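Local coordinates for protein ornithine carbamoyltransferase (PDB 3GRF) that probably transfers the carbamoyl group of carbamoyl phosphate to ornithine, giving citrulline, as an enzyme of the arginine degradation pathway, at residues F164-D169 and Y239-M244. Residues are numbered along the deposited sequence; the frame is centred on the assembly and turned at random.
Sequences FAYCGD and YTDSWM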
ATOM      1  N   PHE A 164      -0.390 -34.188  19.391  1.00 35.49           N
ATOM      2  CA  PHE A 164       0.390 -33.080  18.832  1.00 25.74           C
ATOM      3  C   PHE A 164       1.707 -32.972  19.636  1.00 24.33           C
ATOM      4  O   PHE A 164       1.704 -33.103  20.862  1.00 26.78           O
ATOM      5  CB  PHE A 164      -0.425 -31.786  18.890  1.00 27.34           C
ATOM      6  CG  PHE A 164       0.336 -30.553  18.399  1.00 26.21           C
ATOM      7  CD1 PHE A 164       0.219 -30.127  17.088  1.00 29.31           C
ATOM      8  CD2 PHE A 164       1.184 -29.840  19.264  1.00 23.64           C
ATOM      9  CE1 PHE A 164       0.918 -29.015  16.640  1.00 32.93           C
ATOM     10  CE2 PHE A 164       1.860 -28.748  18.833  1.00 28.18           C
ATOM     11  CZ  PHE A 164       1.754 -28.335  17.528  1.00 27.17           C
ATOM     12  N   ALA A 165       2.839 -32.777  18.973  1.00 33.23           N
ATOM     13  CA  ALA A 165       4.064 -32.429  19.738  1.00 22.85           C
ATOM     14  C   ALA A 165       4.811 -31.200  19.199  1.00 30.58           C
ATOM     15  O   ALA A 165       4.949 -31.073  17.994  1.00 32.11           O
ATOM     16  CB  ALA A 165       5.030 -33.634  19.809  1.00 26.94           C
ATOM     17  N   TYR A 166       5.272 -30.324  20.105  1.00 25.96           N
ATOM     18  CA  TYR A 166       6.057 -29.156  19.759  1.00 25.80           C
ATOM     19  C   TYR A 166       7.481 -29.516  20.198  1.00 31.06           C
ATOM     20  O   TYR A 166       7.654 -30.034  21.298  1.00 25.75           O
ATOM     21  CB  TYR A 166       5.611 -27.852  20.472  1.00 30.08           C
ATOM     22  CG  TYR A 166       6.579 -26.761  20.093  1.00 32.80           C
ATOM     23  CD1 TYR A 166       7.741 -26.497  20.871  1.00 18.77           C
ATOM     24  CD2 TYR A 166       6.416 -26.080  18.911  1.00 27.12           C
ATOM     25  CE1 TYR A 166       8.677 -25.563  20.430  1.00 31.11           C
ATOM     26  CE2 TYR A 166       7.335 -25.138  18.471  1.00 32.83           C
ATOM     27  CZ  TYR A 166       8.479 -24.903  19.233  1.00 41.10           C
ATOM     28  OH  TYR A 166       9.391 -23.975  18.818  1.00 30.74           O
ATOM     29  N   CYS A 167       8.476 -29.318  19.320  1.00 27.08           N
ATOM     30  CA  CYS A 167       9.880 -29.642  19.665  1.00 29.39           C
ATOM     31  C   CYS A 167      10.683 -28.374  19.589  1.00 29.20           C
ATOM     32  O   CYS A 167      10.502 -27.607  18.662  1.00 27.11           O
ATOM     33  CB  CYS A 167      10.500 -30.713  18.748  1.00 26.91           C
ATOM     34  SG  CYS A 167      10.075 -32.395  19.202  1.00 38.00           S
ATOM     35  N   GLY A 168      11.589 -28.166  20.548  1.00 31.65           N
ATOM     36  CA  GLY A 168      12.462 -27.013  20.450  1.00 33.23           C
ATOM     37  C   GLY A 168      12.367 -26.066  21.615  1.00 27.25           C
ATOM     38  O   GLY A 168      11.957 -26.455  22.719  1.00 31.24           O
ATOM     39  N   ASP A 169      12.792 -24.838  21.363  1.00 25.72           N
ATOM     40  CA  ASP A 169      12.686 -23.737  22.308  1.00 30.02           C
ATOM     41  C   ASP A 169      11.250 -23.426  22.621  1.00 37.51           C
ATOM     42  O   ASP A 169      10.478 -22.961  21.744  1.00 34.65           O
ATOM     43  CB  ASP A 169      13.326 -22.475  21.757  1.00 35.85           C
ATOM     44  CG  ASP A 169      13.432 -21.391  22.801  1.00 46.99           C
ATOM     45  OD1 ASP A 169      12.936 -21.592  23.942  1.00 38.09           O
ATOM     46  OD2 ASP A 169      14.028 -20.349  22.474  1.00 42.89           O
ATOM     47  N   TYR A 239       5.806 -30.430  15.329  1.00 28.87           N
ATOM     48  CA  TYR A 239       5.816 -29.057  14.908  1.00 26.41           C
ATOM     49  C   TYR A 239       7.061 -28.497  15.543  1.00 30.98           C
ATOM     50  O   TYR A 239       7.366 -28.823  16.683  1.00 25.59           O
ATOM     51  CB  TYR A 239       4.532 -28.400  15.434  1.00 26.34           C
ATOM     52  CG  TYR A 239       4.185 -27.003  14.958  1.00 25.23           C
ATOM     53  CD1 TYR A 239       5.041 -25.923  15.163  1.00 22.51           C
ATOM     54  CD2 TYR A 239       2.979 -26.764  14.383  1.00 23.52           C
ATOM     55  CE1 TYR A 239       4.697 -24.642  14.778  1.00 26.32           C
ATOM     56  CE2 TYR A 239       2.609 -25.513  14.021  1.00 19.04           C
ATOM     57  CZ  TYR A 239       3.486 -24.456  14.187  1.00 28.49           C
ATOM     58  OH  TYR A 239       3.099 -23.209  13.811  1.00 24.49           O
ATOM     59  N   THR A 240       7.802 -27.702  14.782  1.00 31.81           N
ATOM     60  CA  THR A 240       8.945 -26.982  15.333  1.00 31.93           C
ATOM     61  C   THR A 240       9.048 -25.600  14.729  1.00 29.88           C
ATOM     62  O   THR A 240       8.319 -25.264  13.793  1.00 19.22           O
ATOM     63  CB  THR A 240      10.252 -27.786  15.173  1.00 26.21           C
ATOM     64  OG1 THR A 240      11.279 -27.152  15.952  1.00 35.42           O
ATOM     65  CG2 THR A 240      10.653 -27.914  13.720  1.00 16.53           C
ATOM     66  N   ASP A 241       9.892 -24.748  15.301  1.00 27.39           N
ATOM     67  CA  ASP A 241      10.087 -23.454  14.656  1.00 28.97           C
ATOM     68  C   ASP A 241      11.427 -22.857  15.025  1.00 35.93           C
ATOM     69  O   ASP A 241      12.171 -23.464  15.777  1.00 26.30           O
ATOM     70  CB  ASP A 241       8.858 -22.505  14.858  1.00 37.44           C
ATOM     71  CG  ASP A 241       8.912 -21.658  16.140  1.00 41.53           C
ATOM     72  OD1 ASP A 241       8.452 -20.508  16.089  1.00 50.22           O
ATOM     73  OD2 ASP A 241       9.379 -22.121  17.188  1.00 45.33           O
ATOM     74  N   SER A 242      11.713 -21.697  14.451  1.00 34.76           N
ATOM     75  CA  SER A 242      13.018 -21.106  14.411  1.00 34.95           C
ATOM     76  C   SER A 242      13.654 -21.068  15.789  1.00 36.25           C
ATOM     77  O   SER A 242      13.042 -20.617  16.749  1.00 39.80           O
ATOM     78  CB  SER A 242      12.896 -19.704  13.817  1.00 37.00           C
ATOM     79  OG  SER A 242      14.032 -18.926  14.139  1.00 37.52           O
ATOM     80  N   TRP A 243      14.886 -21.562  15.868  1.00 40.41           N
ATOM     81  CA  TRP A 243      15.756 -21.405  17.027  1.00 43.72           C
ATOM     82  C   TRP A 243      16.319 -19.985  17.226  1.00 46.68           C
ATOM     83  O   TRP A 243      16.791 -19.674  18.324  1.00 49.82           O
ATOM     84  CB  TRP A 243      16.931 -22.360  16.894  1.00 45.97           C
ATOM     85  CG  TRP A 243      16.600 -23.803  17.112  1.00 40.53           C
ATOM     86  CD1 TRP A 243      15.393 -24.336  17.488  1.00 46.83           C
ATOM     87  CD2 TRP A 243      17.499 -24.890  16.988  1.00 38.24           C
ATOM     88  NE1 TRP A 243      15.495 -25.698  17.603  1.00 46.26           N
ATOM     89  CE2 TRP A 243      16.780 -26.067  17.300  1.00 42.72           C
ATOM     90  CE3 TRP A 243      18.856 -24.994  16.639  1.00 39.33           C
ATOM     91  CZ2 TRP A 243      17.376 -27.340  17.277  1.00 46.22           C
ATOM     92  CZ3 TRP A 243      19.447 -26.263  16.609  1.00 49.23           C
ATOM     93  CH2 TRP A 243      18.705 -27.415  16.924  1.00 43.76           C
ATOM     94  N   MET A 244      16.297 -19.154  16.179  1.00 46.40           N
ATOM     95  CA  MET A 244      16.881 -17.796  16.211  1.00 60.11           C
ATOM     96  C   MET A 244      16.199 -16.876  17.215  1.00 66.50           C
ATOM     97  O   MET A 244      15.069 -16.432  16.997  1.00 71.61           O
ATOM     98  CB  MET A 244      16.865 -17.134  14.819  1.00 66.47           C
ATOM     99  CG  MET A 244      16.596 -15.594  14.816  1.00 70.99           C
ATOM    100  SD  MET A 244      18.029 -14.468  14.837  1.00 78.90           S
ATOM    101  CE  MET A 244      18.055 -13.890  13.121  1.00 68.79           C
TER
HETATM  102  O   HOH W   1      12.168 -24.026  18.529  1.00 35.83           O
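Tyr166 and Asp241 extend the pairing of two parallel strands beyond their last residues by a side-chain hydrogen bond. The strands 164-167 and 237-240 lie side by side in the parallel sheet of the Asp/Orn-binding domain, a Rossmann-like fold, and Tyr239 links them twice: its N donates to Ala165 O (2.9 Å), and its O accepts from Cys167 N (2.9 Å). From CB, the Tyr166 side chain sets out with CG anti to the backbone N (chi1 176°), which carries the ring forward along the strand. CD2 passes Tyr239 O at 3.7 Å and also meets CD1 of the Tyr239 ring; CE2 lies 4.0 Å from Thr240 CA. At the tip, OH donates to Asp241 OD2 over a very short 2.5 Å, with OD2 near the plane of the phenol ring while the carboxylate is turned 71° from it. A water donates to the same OH and to Asp241 O, and accepts a weak bond from Asp169 N. On the sheet face opposite Tyr166, Thr240 OG1 donates to Cys167 O (2.9 Å) from above the carbonyl plane. At the start of the paired strands, Phe164 CZ packs on Tyr239 CB at 3.5 Å, the ring planes inclined at 51°, and Leu178 of helix 173-185 touches both residues. Cys167 is disulfide-bonded to Cys228. Asn172, just before helix 173-185, also donates from ND2 to Asp241 OD2; phenol and amide together hold that buried carboxylate oxygen, joining the Asp241 loop to Tyr166 and to the residue that precedes the helix.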